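Local coordinates for ectonucleoside triphosphate diphosphohydrolase 4 (Homo sapiens, PDB 6WG5), which belongs to the GDA1/CD39 family of nucleoside phosphatases, whose fold is related to that of actin and its ATPase relatives, at residues A285-Q288 with R289-D292; T351-P354 with F355-K358; Q442-K445 with S446-F450. All coordinates share one frame; numbering follows the deposited sequence.

Interaction 1: A285-Q288 with R289-D292. With NAG (2-acetamido-2-deoxy-beta-D-glucopyranose), chain B.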
# COMPACT_ATOMS: atom_id res chain seq x y z
N ALA A 285 1.32 11.81 -11.72
CA ALA A 285 0.29 11.69 -12.75
C ALA A 285 -0.63 12.91 -12.74
O ALA A 285 -1.00 13.42 -13.81
CB ALA A 285 -0.53 10.42 -12.53
N ALA A 286 -1.02 13.38 -11.56
CA ALA A 286 -1.86 14.57 -11.48
C ALA A 286 -1.17 15.77 -12.11
O ALA A 286 -1.80 16.54 -12.85
CB ALA A 286 -2.23 14.86 -10.03
N ARG A 287 0.12 15.95 -11.84
CA ARG A 287 0.85 17.06 -12.43
C ARG A 287 0.89 16.95 -13.95
O ARG A 287 0.78 17.96 -14.65
CB ARG A 287 2.27 17.12 -11.85
CG ARG A 287 3.19 18.14 -12.53
CD ARG A 287 2.76 19.57 -12.26
NE ARG A 287 3.46 20.51 -13.13
CZ ARG A 287 3.30 21.83 -13.10
NH1 ARG A 287 2.47 22.39 -12.23
NH2 ARG A 287 3.98 22.61 -13.94
N GLN A 288 1.05 15.73 -14.47
CA GLN A 288 1.08 15.55 -15.91
C GLN A 288 -0.28 15.84 -16.53
O GLN A 288 -0.37 16.49 -17.58
CB GLN A 288 1.55 14.14 -16.26
CG GLN A 288 1.72 13.89 -17.75
CD GLN A 288 2.70 14.85 -18.39
OE1 GLN A 288 3.88 14.90 -18.01
NE2 GLN A 288 2.23 15.63 -19.36
N ARG A 289 -1.35 15.37 -15.90
CA ARG A 289 -2.69 15.68 -16.39
C ARG A 289 -2.95 17.18 -16.35
O ARG A 289 -3.63 17.73 -17.22
CB ARG A 289 -3.74 14.94 -15.56
CG ARG A 289 -3.65 13.42 -15.66
CD ARG A 289 -4.51 12.76 -14.61
NE ARG A 289 -5.87 13.29 -14.63
CZ ARG A 289 -6.69 13.30 -13.59
NH1 ARG A 289 -7.91 13.82 -13.72
NH2 ARG A 289 -6.31 12.81 -12.42
N TYR A 290 -2.40 17.86 -15.33
CA TYR A 290 -2.56 19.31 -15.23
C TYR A 290 -1.82 20.02 -16.34
O TYR A 290 -2.36 20.92 -17.00
CB TYR A 290 -2.08 19.77 -13.85
CG TYR A 290 -2.06 21.27 -13.65
CD1 TYR A 290 -3.24 22.00 -13.61
CD2 TYR A 290 -0.87 21.95 -13.47
CE1 TYR A 290 -3.23 23.37 -13.42
CE2 TYR A 290 -0.84 23.31 -13.27
CZ TYR A 290 -2.03 24.02 -13.25
OH TYR A 290 -2.01 25.38 -13.06
N GLU A 291 -0.56 19.63 -16.59
CA GLU A 291 0.20 20.23 -17.68
C GLU A 291 -0.45 19.94 -19.03
O GLU A 291 -0.41 20.78 -19.93
CB GLU A 291 1.64 19.72 -17.66
CG GLU A 291 2.45 20.21 -16.46
CD GLU A 291 3.87 19.68 -16.45
OE1 GLU A 291 4.25 18.95 -17.40
OE2 GLU A 291 4.62 19.99 -15.50
N ASP A 292 -1.06 18.76 -19.18
CA ASP A 292 -1.72 18.43 -20.44
C ASP A 292 -2.83 19.42 -20.75
O ASP A 292 -3.03 19.80 -21.91
CB ASP A 292 -2.28 17.01 -20.39
CG ASP A 292 -1.21 15.95 -20.54
OD1 ASP A 292 -0.11 16.27 -21.04
OD2 ASP A 292 -1.47 14.78 -20.16
C1 NAG B . -11.13 12.16 -15.48
C2 NAG B . -10.38 10.97 -16.10
C3 NAG B . -10.20 11.17 -17.60
C4 NAG B . -11.52 11.53 -18.28
C5 NAG B . -12.18 12.70 -17.56
C6 NAG B . -13.55 13.03 -18.09
C7 NAG B . -8.72 9.67 -14.83
C8 NAG B . -7.33 9.67 -14.26
N2 NAG B . -9.09 10.79 -15.46
O3 NAG B . -9.68 9.97 -18.17
O4 NAG B . -11.27 11.92 -19.62
O5 NAG B . -12.34 12.37 -16.17
O6 NAG B . -14.25 13.89 -17.20
O7 NAG B . -9.46 8.70 -14.74
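Arg287 and Glu291, one helical turn apart, form the salt bridge of this stretch: NE of Arg287 gives its N-H to OE2 of Glu291 at 2.7 Å. The donor meets OE2 on its anti side, tilted out of the carboxylate plane, which itself stands 87° to the guanidinium, and NH2 of Arg287 adds a weak second bond to the same oxygen. With CG anti to the backbone N (chi1 173°) and a bend at chi2, the arginine runs toward the next turn, where its NH1 sits at the edge of the Tyr290 ring, 3.6 Å from CD2. NH1 also pairs with Asp319, which takes the Tyr290 hydroxyl on its other carboxylate oxygen, so one acid ties both residues.

Among uncharged donors, NE2 of Gln288 bonds OD1 of Asp292 at 3.0 Å; OD1 lies in the amide plane of Gln288, while NE2 comes from above the Asp292 carboxylate plane, the two groups being turned 47° apart. The backbone keeps its helical bonds, such as Arg289 N to Ala285 O at 2.9 Å.

Arg289 makes the carbohydrate contact: methyl C8 of NAG lies 3.7 Å above the centre of its guanidinium, whose N-H groups bond Phe355 O and Gly280 O.

Helix 283-296 thus turns Ala286 and Arg287 to helix 436-456, sets Glu291 and Asp292 against strand 327-332, and points Arg289 toward the glycosylated loop.

Interaction 2: T351-P354 with F355-K358. With NAG (2-acetamido-2-deoxy-beta-D-glucopyranose), chain B.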
# COMPACT_ATOMS: atom_id res chain seq x y z
N THR A 351 -7.26 25.30 -8.57
CA THR A 351 -7.03 25.01 -9.98
C THR A 351 -7.08 23.51 -10.25
O THR A 351 -7.58 23.08 -11.30
CB THR A 351 -5.69 25.59 -10.42
OG1 THR A 351 -5.62 26.97 -10.05
CG2 THR A 351 -5.51 25.46 -11.92
N ILE A 352 -6.55 22.70 -9.33
CA ILE A 352 -6.43 21.26 -9.56
C ILE A 352 -7.66 20.49 -9.11
O ILE A 352 -7.70 19.26 -9.30
CB ILE A 352 -5.17 20.71 -8.86
CG1 ILE A 352 -5.27 20.90 -7.34
CG2 ILE A 352 -3.92 21.39 -9.42
CD1 ILE A 352 -4.06 20.42 -6.57
N GLN A 353 -8.65 21.15 -8.52
CA GLN A 353 -9.90 20.49 -8.14
C GLN A 353 -10.47 19.61 -9.24
O GLN A 353 -10.75 18.43 -8.97
CB GLN A 353 -10.93 21.55 -7.73
CG GLN A 353 -10.79 22.03 -6.30
CD GLN A 353 -11.38 21.04 -5.31
OE1 GLN A 353 -10.66 20.47 -4.49
NE2 GLN A 353 -12.69 20.84 -5.38
N PRO A 354 -10.68 20.09 -10.47
CA PRO A 354 -11.32 19.25 -11.49
C PRO A 354 -10.64 17.91 -11.70
O PRO A 354 -11.31 16.94 -12.07
CB PRO A 354 -11.24 20.12 -12.76
CG PRO A 354 -11.12 21.51 -12.26
CD PRO A 354 -10.35 21.43 -10.98
N PHE A 355 -9.33 17.82 -11.48
CA PHE A 355 -8.59 16.62 -11.81
C PHE A 355 -8.82 15.48 -10.83
O PHE A 355 -8.40 14.35 -11.11
CB PHE A 355 -7.10 16.95 -11.90
CG PHE A 355 -6.78 17.94 -12.98
CD1 PHE A 355 -6.47 17.52 -14.26
CD2 PHE A 355 -6.82 19.30 -12.72
CE1 PHE A 355 -6.19 18.43 -15.25
CE2 PHE A 355 -6.54 20.22 -13.71
CZ PHE A 355 -6.22 19.78 -14.98
N MET A 356 -9.47 15.74 -9.70
CA MET A 356 -9.95 14.65 -8.85
C MET A 356 -11.13 13.93 -9.48
O MET A 356 -11.44 12.80 -9.08
CB MET A 356 -10.32 15.18 -7.47
CG MET A 356 -9.14 15.74 -6.71
SD MET A 356 -9.49 15.97 -4.96
CE MET A 356 -10.69 17.30 -5.03
N ASN A 357 -11.80 14.55 -10.45
CA ASN A 357 -12.85 13.90 -11.22
C ASN A 357 -14.04 13.53 -10.34
O ASN A 357 -14.71 12.52 -10.55
CB ASN A 357 -12.29 12.66 -11.94
CG ASN A 357 -11.82 12.97 -13.35
OD1 ASN A 357 -11.72 14.14 -13.73
ND2 ASN A 357 -11.54 11.94 -14.12
N LYS A 358 -14.33 14.39 -9.37
CA LYS A 358 -15.46 14.15 -8.47
C LYS A 358 -16.78 14.35 -9.19
O LYS A 358 -16.91 15.23 -10.05
CB LYS A 358 -15.38 15.07 -7.26
CG LYS A 358 -14.27 14.73 -6.28
CD LYS A 358 -14.34 15.58 -5.01
CE LYS A 358 -15.51 15.17 -4.11
NZ LYS A 358 -15.32 13.82 -3.52
C1 NAG B . -11.13 12.16 -15.48
C2 NAG B . -10.38 10.97 -16.10
C3 NAG B . -10.20 11.17 -17.60
C4 NAG B . -11.52 11.53 -18.28
C5 NAG B . -12.18 12.70 -17.56
C6 NAG B . -13.55 13.03 -18.09
C7 NAG B . -8.72 9.67 -14.83
C8 NAG B . -7.33 9.67 -14.26
N2 NAG B . -9.09 10.79 -15.46
O3 NAG B . -9.68 9.97 -18.17
O4 NAG B . -11.27 11.92 -19.62
O5 NAG B . -12.34 12.37 -16.17
O6 NAG B . -14.25 13.89 -17.20
O7 NAG B . -9.46 8.70 -14.74
O HOH W 1 -13.59 17.20 -8.84
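Phe355 folds back on the backbone of Thr351 and Ile352. With CG anti to its own carbonyl carbon (chi1 -62°), the ring turns an edge to two carbonyl oxygens: CD2 of Phe355 is 3.5 Å from Ile352 O, and CE2 of Phe355 is 3.9 Å from Thr351 O. The same Ile352 oxygen accepts Phe355 N at 3.1 Å. Arg293 of helix 283-296 adds a cation-pi contact to the ring.

Pro354 brings its own ring to the phenylalanine, CD of Pro354 lying 4.5 Å from CD2 of Phe355, and its carbonyl oxygen accepts Asn357 N at 2.9 Å. Gln353 takes part through its backbone, Gln353 O receiving Met356 N at 3.1 Å. Three successive i to i+3 bonds thus wind the chain into a tight turn. A water bridges Gln353 O, to which it donates, and Lys358 N, from which it accepts.

Asn357, in a left-handed backbone conformation, carries the N-linked glycan through the covalent bond of its ND2 to C1 of NAG, 1.4 Å long. That nitrogen is thereby spent on the sugar, and its remaining N-H is taken by Asn367 OD1, so the glycosylated amide is also tied to the protein beyond this turn.

Interaction 3: Q442-K445 with S446-F450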
# COMPACT_ATOMS: atom_id res chain seq x y z
N GLN A 442 7.12 20.10 -5.15
CA GLN A 442 6.55 20.04 -3.80
C GLN A 442 5.24 20.80 -3.73
O GLN A 442 4.28 20.34 -3.09
CB GLN A 442 7.55 20.61 -2.79
CG GLN A 442 6.95 21.05 -1.45
CD GLN A 442 6.50 19.89 -0.58
OE1 GLN A 442 6.93 18.76 -0.77
NE2 GLN A 442 5.63 20.18 0.38
N CYS A 443 5.17 21.97 -4.36
CA CYS A 443 3.98 22.81 -4.23
C CYS A 443 2.76 22.13 -4.82
O CYS A 443 1.74 21.96 -4.14
CB CYS A 443 4.22 24.16 -4.90
SG CYS A 443 5.15 25.20 -3.81
N PHE A 444 2.83 21.73 -6.09
CA PHE A 444 1.71 21.04 -6.70
C PHE A 444 1.34 19.80 -5.89
O PHE A 444 0.16 19.57 -5.60
CB PHE A 444 2.04 20.65 -8.14
CG PHE A 444 0.95 19.87 -8.81
CD1 PHE A 444 -0.01 20.51 -9.57
CD2 PHE A 444 0.87 18.49 -8.65
CE1 PHE A 444 -1.02 19.79 -10.17
CE2 PHE A 444 -0.14 17.77 -9.25
CZ PHE A 444 -1.09 18.42 -10.01
N LYS A 445 2.33 19.00 -5.51
CA LYS A 445 2.04 17.74 -4.85
C LYS A 445 1.50 17.94 -3.44
O LYS A 445 0.64 17.17 -2.99
CB LYS A 445 3.29 16.86 -4.83
CG LYS A 445 3.59 16.22 -6.18
CD LYS A 445 5.05 15.87 -6.32
CE LYS A 445 5.26 14.38 -6.46
NZ LYS A 445 6.70 14.03 -6.45
N SER A 446 1.98 18.97 -2.73
CA SER A 446 1.43 19.25 -1.41
C SER A 446 -0.03 19.67 -1.50
O SER A 446 -0.85 19.26 -0.67
CB SER A 446 2.25 20.35 -0.72
OG SER A 446 2.17 21.57 -1.43
N ALA A 447 -0.38 20.47 -2.50
CA ALA A 447 -1.77 20.89 -2.69
C ALA A 447 -2.63 19.73 -3.16
O ALA A 447 -3.76 19.56 -2.70
CB ALA A 447 -1.84 22.04 -3.69
N TRP A 448 -2.12 18.92 -4.09
CA TRP A 448 -2.83 17.73 -4.52
C TRP A 448 -3.06 16.78 -3.35
O TRP A 448 -4.16 16.26 -3.15
CB TRP A 448 -2.05 17.04 -5.64
CG TRP A 448 -2.69 15.80 -6.16
CD1 TRP A 448 -2.26 14.51 -5.97
CD2 TRP A 448 -3.88 15.71 -6.95
NE1 TRP A 448 -3.10 13.63 -6.61
CE2 TRP A 448 -4.11 14.34 -7.21
CE3 TRP A 448 -4.78 16.65 -7.47
CZ2 TRP A 448 -5.19 13.89 -7.96
CZ3 TRP A 448 -5.85 16.20 -8.21
CH2 TRP A 448 -6.05 14.84 -8.45
N MET A 449 -2.02 16.56 -2.54
CA MET A 449 -2.16 15.75 -1.34
C MET A 449 -3.28 16.29 -0.45
O MET A 449 -4.13 15.53 0.03
CB MET A 449 -0.84 15.71 -0.58
CG MET A 449 -0.73 14.60 0.45
SD MET A 449 0.07 15.13 1.98
CE MET A 449 -1.31 15.89 2.82
N PHE A 450 -3.28 17.60 -0.24
CA PHE A 450 -4.26 18.21 0.66
C PHE A 450 -5.68 18.03 0.15
O PHE A 450 -6.60 17.74 0.92
CB PHE A 450 -3.94 19.69 0.84
CG PHE A 450 -4.84 20.40 1.81
CD1 PHE A 450 -4.52 20.47 3.15
CD2 PHE A 450 -6.02 20.99 1.38
CE1 PHE A 450 -5.35 21.12 4.05
CE2 PHE A 450 -6.85 21.63 2.27
CZ PHE A 450 -6.52 21.70 3.61
O HOH W 2 4.34 23.15 -0.27
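Around OG of Ser446 gather Cys443 O at 2.8 Å, Gln442 O at 3.0 Å and a water at 2.9 Å. The water donates to the hydroxyl, whose single proton has both carbonyls within reach. Placed between the backbone N and the carbonyl carbon (chi1 64°), OG turns back onto the preceding turn. Gln442 O is gripped by the backbone as well, taking Ser446 N at 2.7 Å. The Gln442 amide reaches along the same flank, with NE2 3.6 Å from CB of Ser446; its polar ends are engaged by Arg438 and Cys390 O, and it bonds the water only weakly.

Phe444 and Trp448 point the same way, side by side from successive turns. Contact is made by ring atom CE2 of Phe444, 4.1 Å from CB of Trp448, while Trp448 NE1 donates to Phe281 O. Between their backbones Trp448 N meets Phe444 O at 2.8 Å.

Cys443 fastens this helix to helix 403-414 through its disulfide with Cys414, at a kink where N of Cys443 and N of Phe444 lack bonds to the turn before. The whole is typical of a buried helix in which a serine hydroxyl turns back onto the i-3 and i-4 carbonyls, here beside an i, i+4 apolar contact of a Phe ring with the Trp CB.

In the fold
Interactions 1, 2 and 3 follow one another in sequence yet gather on one side of the chain's centre, their own centres 11 to 13 Å apart. Phe444 of interaction 3 is shared: its CE2 lies 3.2 Å from Arg287 N of interaction 1, and its CE1 3.4 Å from CG2 of Ile352 in interaction 2. Trp448 likewise joins both, with CE2 at 3.4 Å from CB of Ala286 and CZ3 at 3.6 Å from CG of Met356. The hydrogen bond from Arg289 NH1 to Phe355 O, 2.7 Å, is the polar join between interactions 1 and 2, beside the sugar that both touch; the Trp448 side chain stays about 8 Å from that NAG.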